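Local structure of protein Niban 2 (Homo sapiens, 7CTP) at residues 71-76 and 84-89; 97-102 and 112-117; 344-349 and 493-498. The protein may help suppress apoptosis and promote melanoma cell invasion, and is represented here by its PH domain together with a large helical part. All blocks are in the same frame, centred on the assembly; numbering follows the deposited sequence.

Interaction 1 of 3, residues 71-76 and 84-89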
loop_
_atom_site.group_PDB
_atom_site.type_symbol
_atom_site.label_atom_id
_atom_site.label_comp_id
_atom_site.label_asym_id
_atom_site.label_seq_id
_atom_site.Cartn_x
_atom_site.Cartn_y
_atom_site.Cartn_z
ATOM N N SER A 71 -21.169 11.759 0.126
ATOM C CA SER A 71 -22.242 11.197 -0.677
ATOM C C SER A 71 -22.713 12.255 -1.662
ATOM O O SER A 71 -22.502 13.452 -1.459
ATOM C CB SER A 71 -23.410 10.710 0.192
ATOM O OG SER A 71 -24.032 11.798 0.849
ATOM N N GLY A 72 -23.355 11.797 -2.729
ATOM C CA GLY A 72 -23.878 12.702 -3.736
ATOM C C GLY A 72 -24.366 11.898 -4.916
ATOM O O GLY A 72 -24.116 10.692 -5.020
ATOM N N ASN A 73 -25.076 12.583 -5.807
ATOM C CA ASN A 73 -25.597 11.930 -6.997
ATOM C C ASN A 73 -24.562 11.952 -8.112
ATOM O O ASN A 73 -23.829 12.932 -8.281
ATOM C CB ASN A 73 -26.885 12.603 -7.469
ATOM C CG ASN A 73 -28.032 12.418 -6.495
ATOM O OD1 ASN A 73 -28.166 11.368 -5.862
ATOM N ND2 ASN A 73 -28.867 13.444 -6.368
ATOM N N LEU A 74 -24.504 10.851 -8.858
ATOM C CA LEU A 74 -23.617 10.682 -10.000
ATOM C C LEU A 74 -24.397 10.036 -11.128
ATOM O O LEU A 74 -25.421 9.384 -10.903
ATOM C CB LEU A 74 -22.421 9.774 -9.675
ATOM C CG LEU A 74 -21.450 10.195 -8.586
ATOM C CD1 LEU A 74 -20.256 9.262 -8.518
ATOM C CD2 LEU A 74 -21.020 11.602 -8.879
ATOM N N PHE A 75 -23.892 10.190 -12.346
ATOM C CA PHE A 75 -24.313 9.327 -13.432
ATOM C C PHE A 75 -23.316 8.183 -13.561
ATOM O O PHE A 75 -22.109 8.389 -13.423
ATOM C CB PHE A 75 -24.411 10.104 -14.739
ATOM C CG PHE A 75 -25.383 11.238 -14.684
ATOM C CD1 PHE A 75 -26.726 11.001 -14.441
ATOM C CD2 PHE A 75 -24.956 12.539 -14.868
ATOM C CE1 PHE A 75 -27.634 12.046 -14.394
ATOM C CE2 PHE A 75 -25.858 13.594 -14.817
ATOM C CZ PHE A 75 -27.198 13.343 -14.578
ATOM N N GLN A 76 -23.825 6.972 -13.779
ATOM C CA GLN A 76 -22.985 5.795 -13.991
ATOM C C GLN A 76 -23.416 5.059 -15.248
ATOM O O GLN A 76 -24.607 4.803 -15.450
ATOM C CB GLN A 76 -23.036 4.837 -12.798
ATOM C CG GLN A 76 -22.013 3.712 -12.928
ATOM C CD GLN A 76 -22.328 2.503 -12.067
ATOM O OE1 GLN A 76 -23.403 2.406 -11.472
ATOM N NE2 GLN A 76 -21.388 1.561 -12.009
ATOM N N TRP A 84 -26.821 5.308 -19.357
ATOM C CA TRP A 84 -26.397 6.051 -18.178
ATOM C C TRP A 84 -27.576 6.265 -17.235
ATOM O O TRP A 84 -28.654 6.700 -17.658
ATOM C CB TRP A 84 -25.799 7.396 -18.580
ATOM C CG TRP A 84 -24.498 7.299 -19.302
ATOM C CD1 TRP A 84 -24.312 7.039 -20.633
ATOM C CD2 TRP A 84 -23.193 7.476 -18.742
ATOM N NE1 TRP A 84 -22.970 7.039 -20.931
ATOM C CE2 TRP A 84 -22.263 7.305 -19.787
ATOM C CE3 TRP A 84 -22.721 7.760 -17.456
ATOM C CZ2 TRP A 84 -20.887 7.409 -19.585
ATOM C CZ3 TRP A 84 -21.357 7.864 -17.259
ATOM C CH2 TRP A 84 -20.456 7.689 -18.316
ATOM N N ARG A 85 -27.369 5.962 -15.956
ATOM C CA ARG A 85 -28.400 6.095 -14.940
ATOM C C ARG A 85 -27.858 6.918 -13.789
ATOM O O ARG A 85 -26.685 6.787 -13.428
ATOM C CB ARG A 85 -28.852 4.732 -14.402
ATOM C CG ARG A 85 -29.507 3.822 -15.418
ATOM C CD ARG A 85 -30.794 4.413 -15.973
ATOM N NE ARG A 85 -31.414 3.512 -16.943
ATOM C CZ ARG A 85 -32.199 3.908 -17.939
ATOM N NH1 ARG A 85 -32.469 5.194 -18.098
ATOM N NH2 ARG A 85 -32.717 3.019 -18.776
ATOM N N ASN A 86 -28.710 7.764 -13.214
ATOM C CA ASN A 86 -28.352 8.395 -11.953
ATOM C C ASN A 86 -28.123 7.320 -10.905
ATOM O O ASN A 86 -28.779 6.272 -10.914
ATOM C CB ASN A 86 -29.445 9.355 -11.478
ATOM C CG ASN A 86 -29.198 9.860 -10.059
ATOM O OD1 ASN A 86 -28.468 10.829 -9.850
ATOM N ND2 ASN A 86 -29.790 9.187 -9.074
ATOM N N ARG A 87 -27.167 7.570 -10.014
ATOM C CA ARG A 87 -26.950 6.710 -8.865
ATOM C C ARG A 87 -26.621 7.583 -7.670
ATOM O O ARG A 87 -25.833 8.526 -7.782
ATOM C CB ARG A 87 -25.811 5.702 -9.106
ATOM C CG ARG A 87 -26.154 4.580 -10.065
ATOM C CD ARG A 87 -26.936 3.471 -9.378
ATOM N NE ARG A 87 -27.308 2.410 -10.307
ATOM C CZ ARG A 87 -28.384 2.440 -11.086
ATOM N NH1 ARG A 87 -29.206 3.481 -11.048
ATOM N NH2 ARG A 87 -28.639 1.427 -11.900
ATOM N N PHE A 88 -27.247 7.288 -6.536
ATOM C CA PHE A 88 -26.815 7.885 -5.282
ATOM C C PHE A 88 -25.579 7.136 -4.819
ATOM O O PHE A 88 -25.631 5.921 -4.598
ATOM C CB PHE A 88 -27.908 7.828 -4.220
ATOM C CG PHE A 88 -27.502 8.436 -2.911
ATOM C CD1 PHE A 88 -27.206 9.787 -2.819
ATOM C CD2 PHE A 88 -27.393 7.653 -1.771
ATOM C CE1 PHE A 88 -26.818 10.347 -1.603
ATOM C CE2 PHE A 88 -27.007 8.207 -0.555
ATOM C CZ PHE A 88 -26.721 9.549 -0.472
ATOM N N SER A 89 -24.465 7.849 -4.706
ATOM C CA SER A 89 -23.168 7.243 -4.448
ATOM C C SER A 89 -22.699 7.672 -3.067
ATOM O O SER A 89 -22.704 8.865 -2.750
ATOM C CB SER A 89 -22.163 7.653 -5.525
ATOM O OG SER A 89 -20.835 7.476 -5.075
#

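Interaction 2 of 3, residues 97-102 and 112-117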
loop_
_atom_site.group_PDB
_atom_site.type_symbol
_atom_site.label_atom_id
_atom_site.label_comp_id
_atom_site.label_asym_id
_atom_site.label_seq_id
_atom_site.Cartn_x
_atom_site.Cartn_y
_atom_site.Cartn_z
ATOM N N LEU A 97 -17.006 2.216 -1.985
ATOM C CA LEU A 97 -17.828 3.063 -2.841
ATOM C C LEU A 97 -19.143 2.326 -3.059
ATOM O O LEU A 97 -19.165 1.261 -3.684
ATOM C CB LEU A 97 -17.115 3.374 -4.157
ATOM C CG LEU A 97 -17.917 4.149 -5.199
ATOM C CD1 LEU A 97 -18.378 5.496 -4.638
ATOM C CD2 LEU A 97 -17.101 4.335 -6.461
ATOM N N VAL A 98 -20.235 2.883 -2.535
ATOM C CA VAL A 98 -21.531 2.211 -2.492
ATOM C C VAL A 98 -22.513 2.971 -3.370
ATOM O O VAL A 98 -22.733 4.171 -3.171
ATOM C CB VAL A 98 -22.050 2.103 -1.052
ATOM C CG1 VAL A 98 -23.287 1.259 -1.019
ATOM C CG2 VAL A 98 -20.976 1.512 -0.159
ATOM N N LEU A 99 -23.117 2.271 -4.329
ATOM C CA LEU A 99 -24.016 2.875 -5.308
ATOM C C LEU A 99 -25.437 2.355 -5.100
ATOM O O LEU A 99 -25.670 1.140 -5.135
ATOM C CB LEU A 99 -23.538 2.575 -6.727
ATOM C CG LEU A 99 -22.062 2.871 -7.021
ATOM C CD1 LEU A 99 -21.689 2.442 -8.434
ATOM C CD2 LEU A 99 -21.773 4.345 -6.823
ATOM N N TYR A 100 -26.380 3.276 -4.894
ATOM C CA TYR A 100 -27.805 2.982 -4.807
ATOM C C TYR A 100 -28.516 3.534 -6.034
ATOM O O TYR A 100 -28.008 4.429 -6.709
ATOM C CB TYR A 100 -28.423 3.595 -3.547
ATOM C CG TYR A 100 -27.858 3.069 -2.251
ATOM C CD1 TYR A 100 -26.704 3.612 -1.704
ATOM C CD2 TYR A 100 -28.488 2.036 -1.567
ATOM C CE1 TYR A 100 -26.186 3.139 -0.513
ATOM C CE2 TYR A 100 -27.978 1.553 -0.374
ATOM C CZ TYR A 100 -26.827 2.112 0.146
ATOM O OH TYR A 100 -26.303 1.642 1.330
ATOM N N GLU A 101 -29.716 3.005 -6.307
ATOM C CA GLU A 101 -30.484 3.470 -7.463
ATOM C C GLU A 101 -30.734 4.972 -7.379
ATOM O O GLU A 101 -30.510 5.711 -8.345
ATOM C CB GLU A 101 -31.803 2.698 -7.568
ATOM C CG GLU A 101 -32.637 3.056 -8.800
ATOM C CD GLU A 101 -33.654 1.984 -9.156
ATOM O OE1 GLU A 101 -33.998 1.855 -10.351
ATOM O OE2 GLU A 101 -34.115 1.273 -8.239
ATOM N N ASN A 102 -31.186 5.441 -6.222
ATOM C CA ASN A 102 -31.309 6.864 -5.943
ATOM C C ASN A 102 -31.294 7.024 -4.432
ATOM O O ASN A 102 -31.251 6.041 -3.689
ATOM C CB ASN A 102 -32.572 7.466 -6.578
ATOM C CG ASN A 102 -33.798 6.590 -6.400
ATOM O OD1 ASN A 102 -34.086 6.109 -5.304
ATOM N ND2 ASN A 102 -34.528 6.375 -7.489
ATOM N N PRO A 112 -27.877 -1.809 -1.697
ATOM C CA PRO A 112 -27.113 -1.122 -2.741
ATOM C C PRO A 112 -27.013 -1.966 -3.999
ATOM O O PRO A 112 -27.077 -3.197 -3.961
ATOM C CB PRO A 112 -25.738 -0.924 -2.102
ATOM C CG PRO A 112 -25.630 -2.017 -1.094
ATOM C CD PRO A 112 -27.025 -2.235 -0.575
ATOM N N ARG A 113 -26.849 -1.280 -5.130
ATOM C CA ARG A 113 -26.641 -1.961 -6.403
ATOM C C ARG A 113 -25.209 -2.455 -6.576
ATOM O O ARG A 113 -24.972 -3.351 -7.395
ATOM C CB ARG A 113 -27.007 -1.029 -7.561
ATOM C CG ARG A 113 -28.497 -0.707 -7.692
ATOM C CD ARG A 113 -29.324 -1.957 -7.982
ATOM N NE ARG A 113 -30.682 -1.647 -8.428
ATOM C CZ ARG A 113 -31.025 -1.413 -9.691
ATOM N NH1 ARG A 113 -32.288 -1.139 -10.001
ATOM N NH2 ARG A 113 -30.108 -1.454 -10.646
ATOM N N ALA A 114 -24.259 -1.899 -5.825
ATOM C CA ALA A 114 -22.851 -2.255 -5.946
ATOM C C ALA A 114 -22.114 -1.771 -4.703
ATOM O O ALA A 114 -22.452 -0.722 -4.151
ATOM C CB ALA A 114 -22.229 -1.637 -7.207
ATOM N N VAL A 115 -21.114 -2.535 -4.270
ATOM C CA VAL A 115 -20.211 -2.142 -3.184
ATOM C C VAL A 115 -18.793 -2.384 -3.682
ATOM O O VAL A 115 -18.401 -3.537 -3.898
ATOM C CB VAL A 115 -20.471 -2.925 -1.891
ATOM C CG1 VAL A 115 -19.488 -2.502 -0.820
ATOM C CG2 VAL A 115 -21.907 -2.713 -1.412
ATOM N N ILE A 116 -18.020 -1.313 -3.859
ATOM C CA ILE A 116 -16.750 -1.370 -4.588
ATOM C C ILE A 116 -15.582 -1.114 -3.640
ATOM O O ILE A 116 -15.517 -0.065 -2.986
ATOM C CB ILE A 116 -16.728 -0.358 -5.742
ATOM C CG1 ILE A 116 -17.861 -0.646 -6.727
ATOM C CG2 ILE A 116 -15.379 -0.405 -6.449
ATOM C CD1 ILE A 116 -18.190 0.545 -7.628
ATOM N N ASN A 117 -14.653 -2.068 -3.575
ATOM C CA ASN A 117 -13.347 -1.858 -2.961
ATOM C C ASN A 117 -12.379 -1.466 -4.071
ATOM O O ASN A 117 -12.195 -2.221 -5.029
ATOM C CB ASN A 117 -12.877 -3.123 -2.233
ATOM C CG ASN A 117 -11.479 -2.990 -1.634
ATOM O OD1 ASN A 117 -10.498 -2.735 -2.337
ATOM N ND2 ASN A 117 -11.379 -3.202 -0.324
#

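Interaction 3 of 3, residues 344-349 and 493-498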
loop_
_atom_site.group_PDB
_atom_site.type_symbol
_atom_site.label_atom_id
_atom_site.label_comp_id
_atom_site.label_asym_id
_atom_site.label_seq_id
_atom_site.Cartn_x
_atom_site.Cartn_y
_atom_site.Cartn_z
ATOM N N SER A 344 21.388 10.932 -5.456
ATOM C CA SER A 344 20.382 11.475 -6.362
ATOM C C SER A 344 19.006 10.881 -6.086
ATOM O O SER A 344 17.997 11.597 -6.100
ATOM C CB SER A 344 20.783 11.231 -7.812
ATOM O OG SER A 344 19.819 11.804 -8.678
ATOM N N ILE A 345 18.941 9.567 -5.854
ATOM C CA ILE A 345 17.655 8.932 -5.577
ATOM C C ILE A 345 17.075 9.456 -4.273
ATOM O O ILE A 345 15.880 9.765 -4.188
ATOM C CB ILE A 345 17.807 7.400 -5.554
ATOM C CG1 ILE A 345 18.223 6.891 -6.933
ATOM C CG2 ILE A 345 16.493 6.745 -5.122
ATOM C CD1 ILE A 345 18.709 5.458 -6.926
ATOM N N LEU A 346 17.917 9.583 -3.245
ATOM C CA LEU A 346 17.473 10.139 -1.971
ATOM C C LEU A 346 16.948 11.560 -2.145
ATOM O O LEU A 346 15.900 11.914 -1.590
ATOM C CB LEU A 346 18.621 10.099 -0.963
ATOM C CG LEU A 346 18.341 10.601 0.453
ATOM C CD1 LEU A 346 17.188 9.844 1.081
ATOM C CD2 LEU A 346 19.591 10.475 1.300
ATOM N N GLU A 347 17.659 12.385 -2.925
ATOM C CA GLU A 347 17.214 13.757 -3.154
ATOM C C GLU A 347 15.837 13.782 -3.805
ATOM O O GLU A 347 14.970 14.573 -3.418
ATOM C CB GLU A 347 18.221 14.535 -4.007
ATOM C CG GLU A 347 17.901 16.044 -4.069
ATOM C CD GLU A 347 18.397 16.731 -5.339
ATOM O OE1 GLU A 347 19.422 16.299 -5.911
ATOM O OE2 GLU A 347 17.748 17.716 -5.760
ATOM N N ALA A 348 15.613 12.911 -4.790
ATOM C CA ALA A 348 14.326 12.876 -5.479
ATOM C C ALA A 348 13.197 12.529 -4.519
ATOM O O ALA A 348 12.077 13.034 -4.655
ATOM C CB ALA A 348 14.369 11.871 -6.628
ATOM N N LEU A 349 13.471 11.664 -3.545
ATOM C CA LEU A 349 12.434 11.251 -2.605
ATOM C C LEU A 349 12.243 12.267 -1.490
ATOM O O LEU A 349 11.123 12.464 -1.001
ATOM C CB LEU A 349 12.800 9.903 -2.000
ATOM C CG LEU A 349 11.702 9.166 -1.250
ATOM C CD1 LEU A 349 10.605 8.721 -2.208
ATOM C CD2 LEU A 349 12.315 7.985 -0.531
ATOM N N GLU A 493 14.105 2.760 4.115
ATOM C CA GLU A 493 13.326 1.667 3.544
ATOM C C GLU A 493 13.264 1.767 2.025
ATOM O O GLU A 493 13.480 0.774 1.323
ATOM C CB GLU A 493 11.916 1.656 4.140
ATOM C CG GLU A 493 10.967 0.700 3.422
ATOM C CD GLU A 493 9.523 0.758 3.907
ATOM O OE1 GLU A 493 9.095 -0.208 4.581
ATOM O OE2 GLU A 493 8.812 1.742 3.588
ATOM N N ALA A 494 13.004 2.970 1.499
ATOM C CA ALA A 494 12.853 3.144 0.057
ATOM C C ALA A 494 14.167 2.893 -0.673
ATOM O O ALA A 494 14.188 2.265 -1.737
ATOM C CB ALA A 494 12.322 4.537 -0.258
ATOM N N LEU A 495 15.277 3.393 -0.120
ATOM C CA LEU A 495 16.575 3.154 -0.742
ATOM C C LEU A 495 16.915 1.670 -0.757
ATOM O O LEU A 495 17.477 1.167 -1.736
ATOM C CB LEU A 495 17.658 3.939 -0.012
ATOM C CG LEU A 495 17.645 5.448 -0.232
ATOM C CD1 LEU A 495 18.712 6.091 0.634
ATOM C CD2 LEU A 495 17.909 5.725 -1.685
ATOM N N LEU A 496 16.601 0.963 0.330
ATOM C CA LEU A 496 16.825 -0.480 0.371
ATOM C C LEU A 496 15.958 -1.199 -0.651
ATOM O O LEU A 496 16.414 -2.130 -1.324
ATOM C CB LEU A 496 16.538 -1.007 1.775
ATOM C CG LEU A 496 17.577 -0.682 2.847
ATOM C CD1 LEU A 496 17.078 -1.062 4.218
ATOM C CD2 LEU A 496 18.879 -1.399 2.535
ATOM N N GLN A 497 14.702 -0.776 -0.785
ATOM C CA GLN A 497 13.784 -1.443 -1.703
ATOM C C GLN A 497 14.105 -1.162 -3.167
ATOM O O GLN A 497 13.660 -1.916 -4.034
ATOM C CB GLN A 497 12.347 -1.038 -1.378
ATOM C CG GLN A 497 11.858 -1.666 -0.083
ATOM C CD GLN A 497 10.450 -1.256 0.293
ATOM O OE1 GLN A 497 9.682 -0.781 -0.541
ATOM N NE2 GLN A 497 10.091 -1.489 1.542
ATOM N N ILE A 498 14.865 -0.110 -3.462
ATOM C CA ILE A 498 15.346 0.109 -4.825
ATOM C C ILE A 498 16.665 -0.614 -5.074
ATOM O O ILE A 498 16.870 -1.210 -6.136
ATOM C CB ILE A 498 15.474 1.617 -5.109
ATOM C CG1 ILE A 498 14.085 2.264 -5.235
ATOM C CG2 ILE A 498 16.313 1.844 -6.372
ATOM C CD1 ILE A 498 14.071 3.749 -4.944
#

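Interaction 1 of 3, residues 71-76 and 84-89
Gly72, Leu74 and Gln76 pair with Ser89, Arg87 and Arg85 through six backbone hydrogen bonds, two per pair and fairly straight. The shortest runs from Arg87 N to Leu74 O at 2.7 Å, and the same oxygen also receives a CA-H...O contact from Asn86. On one face of the sheet, Phe88 CG is anti to the backbone N (chi1 -180°), which starts the ring toward strand 70-77; its CZ lies 3.6 Å from Ser71 CB, and Asn73 OD1 meets CD1 at the ring edge at 3.6 Å. Next to it the amides of Asn73 and Asn86 stand steeply to each other, with Asn86 OD1 3.4 Å from Asn73 CB. Phe75 follows on this face, its CB 4.0 Å from Trp84 CE3, which also nears Gln76 C at 3.6 Å, with the Phe75 carbonyl at the indole edge. On the other face, Leu74 CD1 touches Ser89 CB at 3.9 Å; the buried Ser89 OG has no hydrogen-bonding partner. In the next shell, Trp182 covers Leu74 and Ser89, and strands 97-100 and 169-173 flank the pair. This antiparallel hairpin, with helix 176-194, the C-terminal helix of the domain, on its Leu74 face, is the first of a PH-domain fold.

Interaction 2 of 3, residues 97-102 and 112-117
Arg113 starts beside Leu99 O and ends at Glu101. Its CB sits 3.5 Å from Leu99 O; CG, anti to the carbonyl carbon (chi1 -69°), passes near Glu101 N, and the bend at chi2 turns the chain onward. At the tip NH1 stands 3.5 Å from Glu101 OE1, a long salt bridge, and equally far from OE2, with the guanidinium and carboxylate planes 58° apart. The backbone under Arg113 is a classic beta bulge: Arg113 and Ala114 both face Leu99, whose O takes a 2.7 Å hydrogen bond from Arg113 N and a weak one from Ala114 N. Beyond the bulge the pairing is regular, with Leu99 N bonded to Ala114 O and reciprocal bonds joining Leu97 and Ile116. In the PH-domain sheet these are the third and fourth strands, 114-116 lying at one edge within this chain, and helix 103-107, N-capped by Asn102, lies in the connection between them. Just before the bulge in the chain, Pro112 CB lies over one face of the Tyr100 ring, 4.0 Å from its centroid and offset toward the rim. Val98 CG1 presses on the same Pro112 CB at 3.5 Å, a close carbon-carbon approach. On the opposite face of the sheet, Ile116 CD1 reaches both Leu99 CD1 and Leu97 CD2, each at 4.1 Å, where Phe171 of strand 169-173 also touches Leu97 and Leu99, and Tyr169 touches Ile116.

Interaction 3 of 3, residues 344-349 and 493-498
Ile345, Leu346 and Leu349 meet Ala494, Leu495 and Ile498 mainly through methyl groups; no flat group of either segment takes part, and the rings nearby, Phe428, Phe490 and Phe491, belong to the surroundings. Phe490 and Phe491, on the same helix as residues 493-498, touch Leu349, and Phe491 touches Leu346 as well; Phe428 of helix 422-455 lies against Ala494. The arrangement is a helix-helix packing in the large helical part of the chain: segments 344-349 and 493-498, of helices 342-378 and 464-511, have N-to-C directions 131° apart, so they run more antiparallel than parallel, with their axes 10.5 Å apart at closest approach. Isoleucine and leucine methyls bridge the gap. Ile345 is central. Its CG2, anti to the backbone N and beside the carbonyl carbon, is directed into the contact and touches two methyls that lie in directions roughly at right angles, Leu495 CD2 and Ile498 CD1, each at 3.9 Å. The Ile345 side chain runs counter to those of Leu495 and Ile498, so they meet alongside and not head-on. Leu495 uses its two methyls on different neighbours: CD2 goes to Ile345, while CD1 approaches Leu346 CD1 at 4.1 Å, the two leucine side chains crossing at about a right angle. All six touching residues are buried. Helix 532-555 closes one side, with Val552 on Leu346 and Ile548 on Leu495; Leu413 and Leu416, in a loop, cover Ile345. Away from this centre the small side chain of Ala494 meets a longer one: Leu349, with CG anti to the backbone N (chi1 -166°), extends toward the other helix, and its CD2 presses on Ala494 CB at 3.5 Å, shorter than usual for two carbons.

In the fold
Interactions 1 and 2 are consecutive strand pairs of one PH-domain sheet, their centres about 9 Å apart. Strands 84-91 and 97-100 are neighbours there, joined where Phe88 O lies 2.8 Å from Tyr100 N, a probable hydrogen bond. At the end of strand 97-100, Arg87 NH2 of interaction 1 also comes 3.5 Å from Arg113 NH2 of interaction 2, two like charges that the salt bridge to Glu101 may partly offset. Interaction 3 lies in the helical part, on the opposite side of the chain's centre: about 42 Å from interaction 1 and 39 Å from interaction 2, centre to centre, without touching either. A glycerol, probably from the crystallisation liquor, lies about 4 Å from the Val115 side chain in interaction 2.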